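Long-range contacts in cycloalternan-forming enzyme (Listeria monocytogenes serovar 1/2a, PDB 5F7U), which is a multidomain protein of glycoside hydrolase family 31, built round a TIM barrel, whose pocket holds bound alpha-D-glucopyranose: residues V271-Q276 against G538-W543; V454-P459 against S498-N503; F584-T589 against I597-D602. The protein carries 1 engineered substitution. One frame throughout, in Å; residues are numbered along the deposited sequence.

Overall arrangement
From the N terminus, 271-276 comes first, a loop in the family 31 mutarotase-like N-terminal range; interaction 1 joins it to 538-543, after the fourth barrel strand, and so closes a loop of about 260 residues. Interaction 2 (454-459 with 498-503) falls wholly within that span and closes a smaller one between the end of the third barrel strand and the loop ahead of strand 505-506. Interaction 3 (584-589 with 597-602) follows in series and pairs the fifth and sixth strands. All three gather on the alpha-D-glucopyranose of chain F. M541 packs on W500, tying interactions 1 and 2, while the E540-R586 salt bridge joins interactions 1 and 3.

Interaction 1 (V271-Q276 against G538-W543); sequences VYNEYQ and GGEMVW. With GLC (alpha-D-glucopyranose), chain F.
V271 points its CB at the facing segment, and its CG2 lies 4.5 Å from E540 CA, a loose apolar touch. At Y272 the CB turns away, yet the ring swings back until CE1 comes within 4.3 Å of W543 CZ2, at the rim of the indole and near its plane. The backbone of Y272 runs past the bent chain of E540, whose CG is 3.9 Å from Y272 C. No direct hydrogen bond crosses here; a single water accepts from N273 N and donates to E540 O, the central residue of an inverse gamma turn. N273 CB packs 3.7 Å from E540 OE2; with CG anti to the backbone N (chi1 172°) the amide end is directed at the alpha-D-glucopyranose of chain F. The carboxylate of E540 is gripped by R586 through a salt bridge from OE1. Further along, Y275 CD1 sits 3.4 Å from O1 of the same sugar, its OH hydrogen-bonded to E663. The contact thus joins the loop after strand 266-269 of the mutarotase-like region to the loop after barrel strand 534-536, with R559 of helix 555-577 against Y272, E540 and W543.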
loop_
_atom_site.group_PDB
_atom_site.type_symbol
_atom_site.label_atom_id
_atom_site.label_comp_id
_atom_site.label_asym_id
_atom_site.label_seq_id
_atom_site.Cartn_x
_atom_site.Cartn_y
_atom_site.Cartn_z
ATOM N N VAL A 271 15.442 -5.609 -2.017
ATOM C CA VAL A 271 14.472 -6.580 -1.497
ATOM C C VAL A 271 15.165 -7.530 -0.518
ATOM O O VAL A 271 16.309 -7.955 -0.743
ATOM C CB VAL A 271 13.745 -7.374 -2.614
ATOM C CG1 VAL A 271 12.974 -6.424 -3.548
ATOM C CG2 VAL A 271 14.689 -8.296 -3.392
ATOM N N TYR A 272 14.472 -7.854 0.570
ATOM C CA TYR A 272 15.063 -8.720 1.576
ATOM C C TYR A 272 13.979 -9.426 2.361
ATOM O O TYR A 272 12.921 -8.847 2.612
ATOM C CB TYR A 272 15.992 -7.915 2.502
ATOM C CG TYR A 272 16.940 -8.769 3.295
ATOM C CD1 TYR A 272 18.173 -9.183 2.761
ATOM C CD2 TYR A 272 16.610 -9.151 4.581
ATOM C CE1 TYR A 272 19.044 -9.975 3.520
ATOM C CE2 TYR A 272 17.447 -9.944 5.334
ATOM C CZ TYR A 272 18.653 -10.348 4.809
ATOM O OH TYR A 272 19.429 -11.134 5.640
ATOM N N ASN A 273 14.237 -10.689 2.697
ATOM C CA ASN A 273 13.327 -11.447 3.558
ATOM C C ASN A 273 13.749 -11.293 5.034
ATOM O O ASN A 273 14.610 -12.046 5.525
ATOM C CB ASN A 273 13.268 -12.933 3.117
ATOM C CG ASN A 273 12.479 -13.802 4.104
ATOM O OD1 ASN A 273 11.711 -13.283 4.894
ATOM N ND2 ASN A 273 12.693 -15.118 4.073
ATOM N N GLU A 274 13.154 -10.303 5.723
ATOM C CA GLU A 274 13.453 -10.027 7.146
ATOM C C GLU A 274 12.261 -10.421 7.996
ATOM O O GLU A 274 11.203 -9.815 7.895
ATOM C CB GLU A 274 13.792 -8.536 7.387
ATOM C CG GLU A 274 14.221 -8.222 8.836
ATOM C CD GLU A 274 15.539 -8.903 9.228
ATOM O OE1 GLU A 274 16.332 -9.252 8.333
ATOM O OE2 GLU A 274 15.774 -9.116 10.438
ATOM N N TYR A 275 12.449 -11.448 8.819
ATOM C CA TYR A 275 11.355 -12.005 9.627
ATOM C C TYR A 275 11.111 -11.158 10.881
ATOM O O TYR A 275 12.043 -10.937 11.661
ATOM C CB TYR A 275 11.762 -13.431 9.978
ATOM C CG TYR A 275 10.801 -14.225 10.827
ATOM C CD1 TYR A 275 9.623 -14.752 10.281
ATOM C CD2 TYR A 275 11.104 -14.507 12.163
ATOM C CE1 TYR A 275 8.747 -15.510 11.068
ATOM C CE2 TYR A 275 10.247 -15.265 12.953
ATOM C CZ TYR A 275 9.073 -15.769 12.392
ATOM O OH TYR A 275 8.207 -16.517 13.188
ATOM N N GLN A 276 9.872 -10.671 11.056
ATOM C CA GLN A 276 9.406 -10.008 12.300
ATOM C C GLN A 276 9.942 -8.612 12.650
ATOM O O GLN A 276 9.220 -7.823 13.262
ATOM C CB GLN A 276 9.610 -10.909 13.533
ATOM C CG GLN A 276 8.745 -12.161 13.578
ATOM C CD GLN A 276 8.956 -12.990 14.863
ATOM O OE1 GLN A 276 8.333 -14.035 15.048
ATOM N NE2 GLN A 276 9.816 -12.528 15.741
ATOM N N GLY A 538 8.132 -15.881 -1.123
ATOM C CA GLY A 538 9.563 -15.806 -1.379
ATOM C C GLY A 538 9.909 -14.937 -2.581
ATOM O O GLY A 538 9.135 -14.063 -2.991
ATOM N N GLY A 539 11.084 -15.197 -3.143
ATOM C CA GLY A 539 11.561 -14.419 -4.284
ATOM C C GLY A 539 12.762 -13.559 -3.943
ATOM O O GLY A 539 13.438 -13.070 -4.862
ATOM N N GLU A 540 13.045 -13.395 -2.644
ATOM C CA GLU A 540 14.185 -12.564 -2.196
ATOM C C GLU A 540 15.452 -13.423 -2.111
ATOM O O GLU A 540 16.156 -13.422 -1.096
ATOM C CB GLU A 540 13.891 -11.920 -0.824
ATOM C CG GLU A 540 12.477 -11.326 -0.670
ATOM C CD GLU A 540 11.418 -12.325 -0.198
ATOM O OE1 GLU A 540 10.292 -11.906 0.126
ATOM O OE2 GLU A 540 11.682 -13.543 -0.119
ATOM N N MET A 541 15.727 -14.170 -3.174
ATOM C CA MET A 541 16.612 -15.307 -3.102
ATOM C C MET A 541 17.796 -15.234 -4.071
ATOM O O MET A 541 18.564 -16.173 -4.159
ATOM C CB MET A 541 15.802 -16.581 -3.375
ATOM C CG MET A 541 14.820 -16.892 -2.265
ATOM S SD MET A 541 13.476 -17.909 -2.898
ATOM C CE MET A 541 12.744 -18.400 -1.338
ATOM N N VAL A 542 17.940 -14.108 -4.765
ATOM C CA VAL A 542 19.061 -13.925 -5.705
ATOM C C VAL A 542 20.234 -13.244 -5.004
ATOM O O VAL A 542 20.181 -12.048 -4.690
ATOM C CB VAL A 542 18.645 -13.110 -6.961
ATOM C CG1 VAL A 542 19.863 -12.794 -7.831
ATOM C CG2 VAL A 542 17.604 -13.861 -7.771
ATOM N N TRP A 543 21.297 -14.012 -4.796
ATOM C CA TRP A 543 22.565 -13.478 -4.313
ATOM C C TRP A 543 23.665 -13.758 -5.340
ATOM O O TRP A 543 23.473 -14.539 -6.282
ATOM C CB TRP A 543 22.920 -14.133 -2.977
ATOM C CG TRP A 543 22.248 -13.512 -1.759
ATOM C CD1 TRP A 543 22.678 -12.412 -1.058
ATOM C CD2 TRP A 543 21.068 -13.972 -1.093
ATOM N NE1 TRP A 543 21.838 -12.159 -0.004
ATOM C CE2 TRP A 543 20.845 -13.103 0.008
ATOM C CE3 TRP A 543 20.175 -15.034 -1.316
ATOM C CZ2 TRP A 543 19.768 -13.263 0.881
ATOM C CZ3 TRP A 543 19.116 -15.199 -0.457
ATOM C CH2 TRP A 543 18.915 -14.314 0.639
HETATM C C1 GLC F . 11.001 -18.349 7.723
HETATM C C2 GLC F . 10.951 -17.935 6.247
HETATM C C3 GLC F . 9.632 -17.228 5.903
HETATM C C4 GLC F . 8.430 -18.126 6.225
HETATM C C5 GLC F . 8.546 -18.534 7.712
HETATM C C6 GLC F . 7.473 -19.514 8.162
HETATM O O1 GLC F . 11.147 -17.193 8.559
HETATM O O2 GLC F . 12.046 -17.062 5.971
HETATM O O3 GLC F . 9.650 -16.838 4.532
HETATM O O4 GLC F . 7.174 -17.433 6.033
HETATM O O5 GLC F . 9.823 -19.090 8.097
HETATM O O6 GLC F . 6.590 -18.722 8.952
HETATM O O HOH W 1 16.474 -12.092 1.493
#

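Interaction 2 (V454-P459 against S498-N503); sequences VLWQVP and SQWFGN. With GLC (alpha-D-glucopyranose), chain F; GLC (alpha-D-glucopyranose), chain B; GLC (alpha-D-glucopyranose), chain C.
This is an apolar, largely aromatic contact at the sugar-binding mouth of the TIM barrel, where the end of its third strand, 452-457, meets a loop lying ahead of strand 505-506. No hydrogen bond crosses between the segments; two tryptophans, a phenylalanine and a valine do the work. W456 and W500 both have CG anti to the backbone N (chi1 -172° and -167°) and reach toward each other tip to tip. Their benzo rims meet at CZ2 of W456 and CZ2 of W500, 3.6 Å apart, each atom near the plane of the other indole. The two thus line one aromatic wall of the pocket. W456 carries C5 of the chain C alpha-D-glucopyranose over one face, and W500 carries the chain F sugar over one of its own, with O3 of that sugar 3.3 Å from W500 CZ3. F501 backs W500 from the opposite side, setting its CD2 over the middle of the indole. The two residues are the central pair of a type II beta turn from Q499 to G502, closed by G502 N to Q499 O at 2.9 Å; F501 has the positive phi (60°) of its third position. The side chains of these consecutive residues fold together, the edge of the phenyl ring set on the face of the indole. V458 meets F501 tip to tip. Its CG2 lies over a face of the phenyl ring, while its CG1 touches F501 CE2 at 3.8 Å and W500 CH2 at 4.1 Å.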
loop_
_atom_site.group_PDB
_atom_site.type_symbol
_atom_site.label_atom_id
_atom_site.label_comp_id
_atom_site.label_asym_id
_atom_site.label_seq_id
_atom_site.Cartn_x
_atom_site.Cartn_y
_atom_site.Cartn_z
ATOM N N VAL A 454 -6.550 -20.533 -3.147
ATOM C CA VAL A 454 -5.203 -20.398 -3.722
ATOM C C VAL A 454 -4.224 -21.349 -3.016
ATOM O O VAL A 454 -4.422 -21.684 -1.838
ATOM C CB VAL A 454 -4.672 -18.922 -3.723
ATOM C CG1 VAL A 454 -5.659 -18.000 -4.439
ATOM C CG2 VAL A 454 -4.394 -18.420 -2.325
ATOM N N LEU A 455 -3.212 -21.816 -3.748
ATOM C CA LEU A 455 -2.206 -22.729 -3.181
ATOM C C LEU A 455 -0.836 -22.061 -3.077
ATOM O O LEU A 455 -0.401 -21.357 -3.976
ATOM C CB LEU A 455 -2.089 -23.996 -4.057
ATOM C CG LEU A 455 -3.358 -24.836 -4.228
ATOM C CD1 LEU A 455 -2.998 -26.100 -5.015
ATOM C CD2 LEU A 455 -3.966 -25.210 -2.876
ATOM N N TRP A 456 -0.142 -22.349 -1.986
ATOM C CA TRP A 456 1.176 -21.767 -1.685
ATOM C C TRP A 456 2.235 -22.325 -2.637
ATOM O O TRP A 456 2.236 -23.541 -2.943
ATOM C CB TRP A 456 1.506 -22.142 -0.250
ATOM C CG TRP A 456 2.717 -21.534 0.430
ATOM C CD1 TRP A 456 2.744 -20.385 1.192
ATOM C CD2 TRP A 456 4.045 -22.089 0.488
ATOM N NE1 TRP A 456 4.014 -20.197 1.710
ATOM C CE2 TRP A 456 4.826 -21.227 1.301
ATOM C CE3 TRP A 456 4.649 -23.231 -0.059
ATOM C CZ2 TRP A 456 6.184 -21.471 1.567
ATOM C CZ3 TRP A 456 6.024 -23.466 0.201
ATOM C CH2 TRP A 456 6.764 -22.586 1.009
ATOM N N GLN A 457 3.124 -21.439 -3.082
ATOM C CA GLN A 457 4.225 -21.785 -3.993
ATOM C C GLN A 457 5.508 -21.030 -3.624
ATOM O O GLN A 457 5.457 -20.005 -2.930
ATOM C CB GLN A 457 3.859 -21.401 -5.440
ATOM C CG GLN A 457 2.714 -22.191 -6.037
ATOM C CD GLN A 457 3.149 -23.579 -6.465
ATOM O OE1 GLN A 457 3.670 -23.753 -7.560
ATOM N NE2 GLN A 457 2.962 -24.562 -5.601
ATOM N N VAL A 458 6.626 -21.553 -4.115
ATOM C CA VAL A 458 7.952 -20.908 -4.066
ATOM C C VAL A 458 8.597 -20.954 -5.465
ATOM O O VAL A 458 8.195 -21.778 -6.300
ATOM C CB VAL A 458 8.902 -21.542 -3.016
ATOM C CG1 VAL A 458 8.483 -21.144 -1.613
ATOM C CG2 VAL A 458 8.940 -23.061 -3.138
ATOM N N PRO A 459 9.607 -20.095 -5.715
ATOM C CA PRO A 459 10.240 -20.034 -7.046
ATOM C C PRO A 459 11.466 -20.949 -7.168
ATOM O O PRO A 459 12.224 -20.851 -8.130
ATOM C CB PRO A 459 10.672 -18.561 -7.129
ATOM C CG PRO A 459 11.014 -18.207 -5.699
ATOM C CD PRO A 459 10.006 -18.949 -4.857
ATOM N N SER A 498 22.771 -20.935 4.086
ATOM C CA SER A 498 22.188 -20.448 5.337
ATOM C C SER A 498 20.771 -19.865 5.214
ATOM O O SER A 498 20.119 -19.610 6.222
ATOM C CB SER A 498 23.134 -19.414 5.959
ATOM O OG SER A 498 23.142 -18.215 5.185
ATOM N N GLN A 499 20.293 -19.665 3.985
ATOM C CA GLN A 499 19.040 -18.950 3.762
ATOM C C GLN A 499 17.847 -19.886 3.669
ATOM O O GLN A 499 18.006 -21.111 3.671
ATOM C CB GLN A 499 19.128 -18.073 2.507
ATOM C CG GLN A 499 20.349 -17.168 2.468
ATOM C CD GLN A 499 20.368 -16.142 3.581
ATOM O OE1 GLN A 499 19.331 -15.662 4.031
ATOM N NE2 GLN A 499 21.560 -15.800 4.034
ATOM N N TRP A 500 16.657 -19.290 3.591
ATOM C CA TRP A 500 15.419 -20.033 3.397
ATOM C C TRP A 500 15.525 -20.769 2.065
ATOM O O TRP A 500 15.864 -20.156 1.047
ATOM C CB TRP A 500 14.236 -19.068 3.409
ATOM C CG TRP A 500 12.890 -19.747 3.522
ATOM C CD1 TRP A 500 12.580 -20.853 4.273
ATOM C CD2 TRP A 500 11.681 -19.349 2.870
ATOM N NE1 TRP A 500 11.245 -21.169 4.122
ATOM C CE2 TRP A 500 10.669 -20.260 3.272
ATOM C CE3 TRP A 500 11.345 -18.297 1.997
ATOM C CZ2 TRP A 500 9.337 -20.155 2.826
ATOM C CZ3 TRP A 500 10.026 -18.201 1.541
ATOM C CH2 TRP A 500 9.038 -19.129 1.959
ATOM N N PHE A 501 15.293 -22.080 2.089
ATOM C CA PHE A 501 15.492 -22.950 0.915
ATOM C C PHE A 501 16.947 -22.951 0.389
ATOM O O PHE A 501 17.197 -23.199 -0.794
ATOM C CB PHE A 501 14.467 -22.659 -0.208
ATOM C CG PHE A 501 13.095 -23.228 0.046
ATOM C CD1 PHE A 501 12.798 -24.553 -0.296
ATOM C CD2 PHE A 501 12.089 -22.432 0.611
ATOM C CE1 PHE A 501 11.521 -25.079 -0.074
ATOM C CE2 PHE A 501 10.811 -22.951 0.842
ATOM C CZ PHE A 501 10.529 -24.277 0.497
ATOM N N GLY A 502 17.903 -22.716 1.297
ATOM C CA GLY A 502 19.329 -22.885 1.021
ATOM C C GLY A 502 19.628 -24.173 0.272
ATOM O O GLY A 502 19.023 -25.218 0.556
ATOM N N ASN A 503 20.536 -24.071 -0.695
ATOM C CA ASN A 503 20.928 -25.146 -1.622
ATOM C C ASN A 503 19.891 -25.456 -2.719
ATOM O O ASN A 503 20.168 -26.240 -3.627
ATOM C CB ASN A 503 21.363 -26.435 -0.893
ATOM C CG ASN A 503 22.101 -27.396 -1.803
ATOM O OD1 ASN A 503 23.155 -27.066 -2.363
ATOM N ND2 ASN A 503 21.544 -28.597 -1.977
HETATM C C1 GLC F . 11.001 -18.349 7.723
HETATM C C2 GLC F . 10.951 -17.935 6.247
HETATM C C3 GLC F . 9.632 -17.228 5.903
HETATM C C4 GLC F . 8.430 -18.126 6.225
HETATM C C5 GLC F . 8.546 -18.534 7.712
HETATM C C6 GLC F . 7.473 -19.514 8.162
HETATM O O1 GLC F . 11.147 -17.193 8.559
HETATM O O2 GLC F . 12.046 -17.062 5.971
HETATM O O3 GLC F . 9.650 -16.838 4.532
HETATM O O4 GLC F . 7.174 -17.433 6.033
HETATM O O5 GLC F . 9.823 -19.090 8.097
HETATM O O6 GLC F . 6.590 -18.722 8.952
HETATM C C1 GLC B . 6.490 -17.668 4.778
HETATM C C2 GLC B . 5.257 -16.745 4.670
HETATM C C3 GLC B . 4.125 -17.133 5.642
HETATM C C4 GLC B . 3.779 -18.624 5.492
HETATM C C5 GLC B . 5.044 -19.493 5.433
HETATM C C6 GLC B . 4.763 -20.954 5.124
HETATM O O2 GLC B . 5.653 -15.372 4.744
HETATM O O3 GLC B . 2.937 -16.358 5.403
HETATM O O4 GLC B . 2.955 -19.052 6.592
HETATM O O5 GLC B . 6.039 -19.010 4.507
HETATM O O6 GLC B . 6.016 -21.645 5.295
HETATM C C1 GLC C . 5.829 -22.877 6.035
HETATM C C2 GLC C . 7.189 -23.540 6.294
HETATM C C3 GLC C . 7.730 -24.216 5.028
HETATM C C4 GLC C . 6.692 -25.153 4.412
HETATM C C5 GLC C . 5.414 -24.343 4.145
HETATM C C6 GLC C . 4.300 -25.120 3.456
HETATM O O2 GLC C . 8.139 -22.559 6.716
HETATM O O3 GLC C . 8.927 -24.944 5.329
HETATM O O4 GLC C . 7.218 -25.703 3.198
HETATM O O5 GLC C . 4.928 -23.795 5.388
HETATM O O6 GLC C . 3.776 -26.088 4.370
#

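Interaction 3 (F584-T589 against I597-D602); sequences FSRSGT and IYWSGD. With GLC (alpha-D-glucopyranose), chain F; GLC (alpha-D-glucopyranose), chain B.
W599 is flanked by R586 and F584. R586 lies alongside it, pointing the same way, and its CB sits over one face of the six-membered ring in a CH-pi contact, 3.8 Å from the centroid and close to the normal. The F584 and W599 side chains cross at about a right angle, yet their ring planes are near parallel (30° apart) and slid so far that they barely overlap; F584 CD1 is 3.5 Å from W599 CE3. I597 CG2 makes an off-centre CH-pi contact with F584. The W599 chi1 of 94° lies away from a staggered position, and packing is tight where CE3 comes 3.1 Å from S585 O. This is the pairing of the fifth and sixth strands of the TIM barrel, in parallel: S585 N donates to I597 O and W599 N to S585 O, the latter nearly along the C=O axis. S585 and Y598 share one face of the sheet, where S585 OG bonds T536 and donates to a water bound to I597 O. R586, with CG in the crowded position and its chain then extended, carries the guanidinium past W599 to the sugars. Its NH1 donates to O3 of chain F alpha-D-glucopyranose at 2.8 Å and weakly to O2 of chain B. D602 OD1 accepts from O2 of the chain B sugar at 2.5 Å, while D602 OD2 stands 3.7 Å from R586 NH1, a long salt bridge.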
loop_
_atom_site.group_PDB
_atom_site.type_symbol
_atom_site.label_atom_id
_atom_site.label_comp_id
_atom_site.label_asym_id
_atom_site.label_seq_id
_atom_site.Cartn_x
_atom_site.Cartn_y
_atom_site.Cartn_z
ATOM N N PHE A 584 -1.253 -13.815 -4.626
ATOM C CA PHE A 584 -1.136 -13.250 -3.287
ATOM C C PHE A 584 0.352 -13.426 -2.975
ATOM O O PHE A 584 0.838 -14.567 -2.850
ATOM C CB PHE A 584 -2.055 -14.084 -2.373
ATOM C CG PHE A 584 -2.368 -13.452 -1.042
ATOM C CD1 PHE A 584 -1.441 -13.515 0.015
ATOM C CD2 PHE A 584 -3.632 -12.877 -0.812
ATOM C CE1 PHE A 584 -1.730 -12.961 1.266
ATOM C CE2 PHE A 584 -3.924 -12.318 0.450
ATOM C CZ PHE A 584 -2.968 -12.365 1.482
ATOM N N SER A 585 1.093 -12.310 -2.910
ATOM C CA SER A 585 2.579 -12.363 -2.872
ATOM C C SER A 585 3.137 -11.355 -1.887
ATOM O O SER A 585 2.387 -10.513 -1.387
ATOM C CB SER A 585 3.147 -12.046 -4.252
ATOM O OG SER A 585 2.546 -12.873 -5.238
ATOM N N ARG A 586 4.434 -11.443 -1.576
ATOM C CA ARG A 586 5.015 -10.463 -0.640
ATOM C C ARG A 586 6.139 -9.609 -1.189
ATOM O O ARG A 586 6.369 -8.510 -0.675
ATOM C CB ARG A 586 5.454 -11.113 0.670
ATOM C CG ARG A 586 6.596 -12.075 0.520
ATOM C CD ARG A 586 7.066 -12.586 1.872
ATOM N NE ARG A 586 8.361 -13.208 1.646
ATOM C CZ ARG A 586 8.921 -14.125 2.431
ATOM N NH1 ARG A 586 8.297 -14.562 3.540
ATOM N NH2 ARG A 586 10.122 -14.587 2.103
ATOM N N SER A 587 6.820 -10.090 -2.238
ATOM C CA SER A 587 8.061 -9.457 -2.678
ATOM C C SER A 587 7.955 -8.867 -4.059
ATOM O O SER A 587 7.267 -9.420 -4.914
ATOM C CB SER A 587 9.207 -10.469 -2.689
ATOM O OG SER A 587 10.438 -9.786 -2.938
ATOM N N GLY A 588 8.670 -7.766 -4.296
ATOM C CA GLY A 588 8.739 -7.235 -5.658
ATOM C C GLY A 588 9.389 -5.871 -5.742
ATOM O O GLY A 588 9.883 -5.340 -4.749
ATOM N N THR A 589 9.412 -5.329 -6.957
ATOM C CA THR A 589 9.943 -3.981 -7.162
ATOM C C THR A 589 8.975 -3.200 -8.062
ATOM O O THR A 589 7.803 -3.567 -8.158
ATOM C CB THR A 589 11.419 -4.019 -7.645
ATOM O OG1 THR A 589 11.962 -2.691 -7.594
ATOM C CG2 THR A 589 11.517 -4.609 -9.037
ATOM N N ILE A 597 -2.218 -9.322 -5.408
ATOM C CA ILE A 597 -2.241 -8.792 -4.035
ATOM C C ILE A 597 -0.842 -8.881 -3.430
ATOM O O ILE A 597 -0.112 -9.848 -3.714
ATOM C CB ILE A 597 -3.238 -9.600 -3.151
ATOM C CG1 ILE A 597 -4.662 -9.337 -3.635
ATOM C CG2 ILE A 597 -3.109 -9.240 -1.663
ATOM C CD1 ILE A 597 -5.679 -10.344 -3.154
ATOM N N TYR A 598 -0.474 -7.892 -2.611
ATOM C CA TYR A 598 0.773 -7.988 -1.803
ATOM C C TYR A 598 0.413 -7.918 -0.346
ATOM O O TYR A 598 -0.343 -7.013 0.040
ATOM C CB TYR A 598 1.801 -6.889 -2.199
ATOM C CG TYR A 598 2.302 -7.185 -3.582
ATOM C CD1 TYR A 598 1.531 -6.828 -4.700
ATOM C CD2 TYR A 598 3.468 -7.942 -3.787
ATOM C CE1 TYR A 598 1.925 -7.186 -5.989
ATOM C CE2 TYR A 598 3.863 -8.299 -5.077
ATOM C CZ TYR A 598 3.093 -7.921 -6.165
ATOM O OH TYR A 598 3.494 -8.257 -7.449
ATOM N N TRP A 599 0.909 -8.876 0.454
ATOM C CA TRP A 599 0.721 -8.781 1.923
ATOM C C TRP A 599 2.014 -8.419 2.625
ATOM O O TRP A 599 3.091 -8.648 2.085
ATOM C CB TRP A 599 0.056 -10.036 2.517
ATOM C CG TRP A 599 0.990 -11.089 3.041
ATOM C CD1 TRP A 599 1.325 -11.293 4.341
ATOM C CD2 TRP A 599 1.693 -12.094 2.280
ATOM N NE1 TRP A 599 2.180 -12.371 4.450
ATOM C CE2 TRP A 599 2.431 -12.875 3.207
ATOM C CE3 TRP A 599 1.751 -12.425 0.917
ATOM C CZ2 TRP A 599 3.248 -13.958 2.816
ATOM C CZ3 TRP A 599 2.538 -13.517 0.518
ATOM C CH2 TRP A 599 3.303 -14.258 1.478
ATOM N N SER A 600 1.894 -7.821 3.815
ATOM C CA SER A 600 3.031 -7.217 4.523
ATOM C C SER A 600 3.984 -8.208 5.207
ATOM O O SER A 600 4.915 -7.803 5.905
ATOM C CB SER A 600 2.504 -6.168 5.505
ATOM O OG SER A 600 1.824 -6.812 6.575
ATOM N N GLY A 601 3.786 -9.506 4.986
ATOM C CA GLY A 601 4.757 -10.490 5.457
ATOM C C GLY A 601 4.623 -10.895 6.911
ATOM O O GLY A 601 3.527 -10.896 7.469
ATOM N N ASP A 602 5.754 -11.243 7.529
ATOM C CA ASP A 602 5.743 -12.060 8.748
ATOM C C ASP A 602 5.924 -11.157 9.944
ATOM O O ASP A 602 7.025 -10.638 10.160
ATOM C CB ASP A 602 6.893 -13.076 8.715
ATOM C CG ASP A 602 6.776 -14.084 7.563
ATOM O OD1 ASP A 602 5.675 -14.301 7.033
ATOM O OD2 ASP A 602 7.814 -14.664 7.174
HETATM C C1 GLC F . 11.001 -18.349 7.723
HETATM C C2 GLC F . 10.951 -17.935 6.247
HETATM C C3 GLC F . 9.632 -17.228 5.903
HETATM C C4 GLC F . 8.430 -18.126 6.225
HETATM C C5 GLC F . 8.546 -18.534 7.712
HETATM C C6 GLC F . 7.473 -19.514 8.162
HETATM O O1 GLC F . 11.147 -17.193 8.559
HETATM O O2 GLC F . 12.046 -17.062 5.971
HETATM O O3 GLC F . 9.650 -16.838 4.532
HETATM O O4 GLC F . 7.174 -17.433 6.033
HETATM O O5 GLC F . 9.823 -19.090 8.097
HETATM O O6 GLC F . 6.590 -18.722 8.952
HETATM C C1 GLC B . 6.490 -17.668 4.778
HETATM C C2 GLC B . 5.257 -16.745 4.670
HETATM C C3 GLC B . 4.125 -17.133 5.642
HETATM C C4 GLC B . 3.779 -18.624 5.492
HETATM C C5 GLC B . 5.044 -19.493 5.433
HETATM C C6 GLC B . 4.763 -20.954 5.124
HETATM O O2 GLC B . 5.653 -15.372 4.744
HETATM O O3 GLC B . 2.937 -16.358 5.403
HETATM O O4 GLC B . 2.955 -19.052 6.592
HETATM O O5 GLC B . 6.039 -19.010 4.507
HETATM O O6 GLC B . 6.016 -21.645 5.295
HETATM O O HOH W 2 0.590 -11.194 -6.130
HETATM O O HOH W 3 6.323 -8.735 -7.513
#